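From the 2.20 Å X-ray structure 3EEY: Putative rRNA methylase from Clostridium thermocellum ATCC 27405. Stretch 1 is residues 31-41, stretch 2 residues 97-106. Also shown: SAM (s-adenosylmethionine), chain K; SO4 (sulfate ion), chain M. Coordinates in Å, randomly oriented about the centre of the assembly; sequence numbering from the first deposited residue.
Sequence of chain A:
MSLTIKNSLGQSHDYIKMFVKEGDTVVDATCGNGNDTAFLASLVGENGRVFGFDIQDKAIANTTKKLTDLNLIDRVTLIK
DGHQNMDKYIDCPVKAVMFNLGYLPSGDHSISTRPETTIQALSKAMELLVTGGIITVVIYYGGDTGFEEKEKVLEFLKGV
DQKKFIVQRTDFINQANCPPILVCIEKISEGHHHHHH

Stretch 1, residues 31-41: CGNGNDTAFLA
Stretch 2, residues 97-106: VMFNLGYLPS

Two elements meet here around a bound S-adenosylmethionine: a strand, 97-101, that runs on into a loop, and a tight turn leading into helix 35-41. Helix and strand run nearly antiparallel, at 163° between their N-to-C directions, with axes 10.2 Å apart at closest approach. Two CA pairs set the register: Asp 36 CA lies 7.7 Å from Met 98 CA, and Gly 32 CA lies 5.7 Å from Leu 104 CA. The contact buries 367 Å², both sides summed.

The strand is extended (phi -136 to -93°, psi 103 to 134°), so its side chains alternate. Val 97 points away from the helix, with chi1 t. Met 98 points toward it and loses 100 Å² to the other stretch, the largest share of any residue. Its rotamer is m, t, p (chi3 86°), which brings SD and CE up against the helix. Met 98 SD lies 3.7 Å from Leu 40 CG, while Met 98 CE lies 3.9 Å from both Phe 39 CE2 and Asp 36 CG. Leu 40 is m, t and Phe 39 is t with chi2 70°; Met 98 SD also sits at the edge of the Phe 39 ring. A long, flexible, apolar side chain suits a site that must touch three helix residues.

Phe 99 (chi1 m) turns away again. Asn 100 turns back toward the helix with chi1 -149°, between wells, and chi2 -83°. Its ND2 stands 3.7 Å from Asp 36 OD2, and a water closes the gap: it accepts from Asn 100 ND2 at 2.7 Å and donates to Asp 36 OD2 at 2.9 Å. Asp 36 is m with chi2 -9°. The rule is polar opposite polar, with the buried carboxylate and amide bridged by solvent.

After Leu 101 (m, t) the strand ends. Gly 102 takes phi/psi 147/-152°, where a CB would jam against the preceding carbonyl. Gly 102 O approaches SAM C5' at 3.5 Å, and Tyr 103 O approaches SAM CE at 3.3 Å; the Tyr 103 side chain (chi1 p) stays clear of stretch 1.

Leu 104, at -69/123° with rotamer t, p, starts sideways but brings its end inward: Leu 104 CD1 packs 3.7 Å from Gly 32 CA and 3.4 Å from Asn 33 OD1. Opposite it, a type II' turn from Cys 31 to Gly 34 supplies the bare backbone. Gly 32 sits at 59/-126°, and an ideal CB there would clash with SAM CA at 2.6 Å. A weak hydrogen bond from Gly 34 N to Cys 31 O, 3.0 Å, closes the turn, and Gly 34, at 102/9°, is the helix N-cap residue.

Pro 105 (phi -66°, psi 135°, C-gamma endo) completes the contact. Asn 33, at -84/-10° with chi1 m and chi2 -43°, directs Asn 33 ND2 to Pro 105 O in a weak hydrogen bond of 3.4 Å, the sole direct one between the stretches. Ser 106, at 62/33°, leaves the interface, Ser 106 N donating to SO4 O1 at 2.9 Å.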

# COMPACT_ATOMS: atom_id res chain seq x y z
N CYS A 31 -5.76 -3.58 22.41
CA CYS A 31 -6.40 -2.37 22.95
C CYS A 31 -5.49 -1.20 23.26
O CYS A 31 -5.74 -0.09 22.78
CB CYS A 31 -7.23 -2.70 24.19
SG CYS A 31 -8.91 -3.01 23.76
N GLY A 32 -4.46 -1.45 24.06
CA GLY A 32 -3.52 -0.42 24.49
C GLY A 32 -4.23 0.69 25.24
O GLY A 32 -4.99 0.44 26.18
N ASN A 33 -4.02 1.92 24.78
CA ASN A 33 -4.66 3.09 25.37
C ASN A 33 -6.07 3.37 24.85
O ASN A 33 -6.79 4.20 25.40
CB ASN A 33 -3.76 4.32 25.21
CG ASN A 33 -2.46 4.19 26.01
OD1 ASN A 33 -2.46 3.74 27.16
ND2 ASN A 33 -1.35 4.59 25.40
N GLY A 34 -6.46 2.66 23.79
CA GLY A 34 -7.85 2.65 23.33
C GLY A 34 -8.18 3.51 22.13
O GLY A 34 -9.36 3.68 21.78
N ASN A 35 -7.14 4.04 21.49
CA ASN A 35 -7.27 4.91 20.31
C ASN A 35 -7.97 4.25 19.12
O ASN A 35 -8.93 4.80 18.58
CB ASN A 35 -5.91 5.44 19.89
CG ASN A 35 -5.24 6.25 20.98
OD1 ASN A 35 -5.73 7.31 21.37
ND2 ASN A 35 -4.11 5.76 21.47
N ASP A 36 -7.49 3.07 18.74
CA ASP A 36 -8.13 2.26 17.69
C ASP A 36 -9.52 1.75 18.09
O ASP A 36 -10.39 1.62 17.24
CB ASP A 36 -7.25 1.07 17.29
CG ASP A 36 -5.99 1.49 16.55
OD1 ASP A 36 -5.85 2.67 16.18
OD2 ASP A 36 -5.13 0.62 16.32
N THR A 37 -9.71 1.46 19.38
CA THR A 37 -11.01 1.02 19.91
C THR A 37 -12.06 2.12 19.74
O THR A 37 -13.16 1.85 19.27
CB THR A 37 -10.94 0.61 21.40
OG1 THR A 37 -9.65 0.09 21.72
CG2 THR A 37 -12.01 -0.43 21.72
N ALA A 38 -11.69 3.35 20.10
CA ALA A 38 -12.55 4.53 19.95
C ALA A 38 -12.86 4.79 18.48
O ALA A 38 -14.02 5.06 18.11
CB ALA A 38 -11.90 5.76 20.58
N PHE A 39 -11.82 4.70 17.66
CA PHE A 39 -11.92 4.81 16.21
C PHE A 39 -12.90 3.80 15.60
O PHE A 39 -13.76 4.17 14.80
CB PHE A 39 -10.52 4.67 15.58
CG PHE A 39 -10.54 4.42 14.10
CD1 PHE A 39 -10.92 5.42 13.22
CD2 PHE A 39 -10.15 3.20 13.58
CE1 PHE A 39 -10.93 5.20 11.85
CE2 PHE A 39 -10.16 2.97 12.22
CZ PHE A 39 -10.55 3.97 11.35
N LEU A 40 -12.77 2.53 15.99
CA LEU A 40 -13.69 1.48 15.56
C LEU A 40 -15.13 1.70 16.05
O LEU A 40 -16.09 1.45 15.31
CB LEU A 40 -13.19 0.10 15.99
CG LEU A 40 -12.02 -0.52 15.22
CD1 LEU A 40 -11.47 -1.72 15.97
CD2 LEU A 40 -12.40 -0.89 13.80
N ALA A 41 -15.26 2.17 17.28
CA ALA A 41 -16.56 2.48 17.89
C ALA A 41 -17.33 3.59 17.17
O ALA A 41 -18.55 3.51 17.02
CB ALA A 41 -16.38 2.81 19.36
N VAL A 97 -10.60 -6.59 11.80
CA VAL A 97 -9.79 -6.79 13.00
C VAL A 97 -8.55 -5.91 12.88
O VAL A 97 -7.91 -5.87 11.84
CB VAL A 97 -9.36 -8.28 13.20
CG1 VAL A 97 -8.78 -8.50 14.59
CG2 VAL A 97 -10.52 -9.23 13.00
N MET A 98 -8.21 -5.19 13.95
CA MET A 98 -7.03 -4.36 13.95
C MET A 98 -5.97 -4.93 14.90
O MET A 98 -6.25 -5.19 16.07
CB MET A 98 -7.36 -2.90 14.31
CG MET A 98 -8.31 -2.18 13.34
SD MET A 98 -8.62 -0.43 13.76
CE MET A 98 -7.28 0.42 12.98
N PHE A 99 -4.76 -5.13 14.38
CA PHE A 99 -3.60 -5.50 15.20
C PHE A 99 -2.59 -4.36 15.19
O PHE A 99 -2.27 -3.80 14.13
CB PHE A 99 -2.91 -6.75 14.65
CG PHE A 99 -3.64 -8.01 14.92
CD1 PHE A 99 -3.35 -8.76 16.05
CD2 PHE A 99 -4.61 -8.46 14.05
CE1 PHE A 99 -4.03 -9.94 16.30
CE2 PHE A 99 -5.29 -9.64 14.28
CZ PHE A 99 -5.01 -10.38 15.41
N ASN A 100 -2.10 -4.04 16.37
CA ASN A 100 -1.04 -3.06 16.52
C ASN A 100 0.06 -3.69 17.37
O ASN A 100 -0.09 -3.81 18.58
CB ASN A 100 -1.61 -1.81 17.17
CG ASN A 100 -0.93 -0.55 16.73
OD1 ASN A 100 0.12 -0.19 17.26
ND2 ASN A 100 -1.52 0.15 15.76
N LEU A 101 1.14 -4.13 16.74
CA LEU A 101 2.10 -5.03 17.37
C LEU A 101 3.27 -4.33 18.06
O LEU A 101 3.94 -3.51 17.45
CB LEU A 101 2.65 -6.03 16.35
CG LEU A 101 1.67 -6.92 15.58
CD1 LEU A 101 2.47 -7.94 14.79
CD2 LEU A 101 0.73 -7.61 16.55
N GLY A 102 3.51 -4.69 19.31
CA GLY A 102 4.59 -4.12 20.12
C GLY A 102 4.20 -4.03 21.58
O GLY A 102 3.38 -4.82 22.05
N TYR A 103 4.77 -3.07 22.30
CA TYR A 103 4.42 -2.83 23.72
C TYR A 103 3.48 -1.63 23.90
O TYR A 103 3.31 -0.83 22.97
CB TYR A 103 5.67 -2.66 24.59
CG TYR A 103 6.69 -1.68 24.07
CD1 TYR A 103 7.90 -2.12 23.53
CD2 TYR A 103 6.46 -0.30 24.11
CE1 TYR A 103 8.85 -1.23 23.04
CE2 TYR A 103 7.40 0.61 23.62
CZ TYR A 103 8.60 0.14 23.09
OH TYR A 103 9.54 1.02 22.60
N LEU A 104 2.89 -1.51 25.09
CA LEU A 104 2.05 -0.37 25.46
C LEU A 104 2.86 0.93 25.59
O LEU A 104 3.84 0.97 26.35
CB LEU A 104 1.28 -0.65 26.75
CG LEU A 104 0.43 0.44 27.43
CD1 LEU A 104 -0.71 0.91 26.55
CD2 LEU A 104 -0.13 -0.06 28.75
N PRO A 105 2.49 1.98 24.82
CA PRO A 105 3.11 3.30 24.97
C PRO A 105 2.79 3.95 26.32
O PRO A 105 1.64 3.91 26.76
CB PRO A 105 2.50 4.12 23.82
CG PRO A 105 1.26 3.39 23.42
CD PRO A 105 1.50 1.94 23.72
N SER A 106 3.83 4.51 26.95
CA SER A 106 3.79 5.03 28.33
C SER A 106 3.47 3.94 29.36
O SER A 106 2.83 4.20 30.38
CB SER A 106 2.84 6.24 28.47
OG SER A 106 3.16 7.26 27.53
N SAM K . -3.79 0.16 19.43
CA SAM K . -3.09 0.49 20.71
C SAM K . -3.32 1.94 21.13
O SAM K . -2.58 2.52 21.93
OXT SAM K . -4.27 2.57 20.68
CB SAM K . -1.61 0.13 20.62
CG SAM K . -1.34 -1.33 20.94
SD SAM K . 0.25 -1.62 21.76
CE SAM K . 1.39 -1.35 20.37
C5' SAM K . 0.21 -3.42 21.93
C4' SAM K . -0.81 -3.84 23.00
O4' SAM K . -1.13 -5.21 22.88
C3' SAM K . -0.28 -3.62 24.42
O3' SAM K . -1.25 -2.88 25.14
C2' SAM K . -0.12 -5.01 24.99
O2' SAM K . -0.39 -5.08 26.38
C1' SAM K . -1.14 -5.80 24.17
N9 SAM K . -0.87 -7.24 24.10
C8 SAM K . 0.33 -7.90 24.26
N7 SAM K . 0.11 -9.23 24.12
C5 SAM K . -1.22 -9.42 23.88
C6 SAM K . -1.99 -10.56 23.66
N6 SAM K . -1.47 -11.78 23.65
N1 SAM K . -3.35 -10.40 23.46
C2 SAM K . -3.95 -9.16 23.47
N3 SAM K . -3.17 -8.05 23.67
C4 SAM K . -1.83 -8.18 23.87
S SO4 M . 6.67 4.66 24.58
O1 SO4 M . 6.45 4.02 25.88
O2 SO4 M . 8.10 4.92 24.41
O3 SO4 M . 6.21 3.78 23.52
O4 SO4 M . 5.93 5.92 24.52
O HOH W 1 -3.57 -0.10 14.00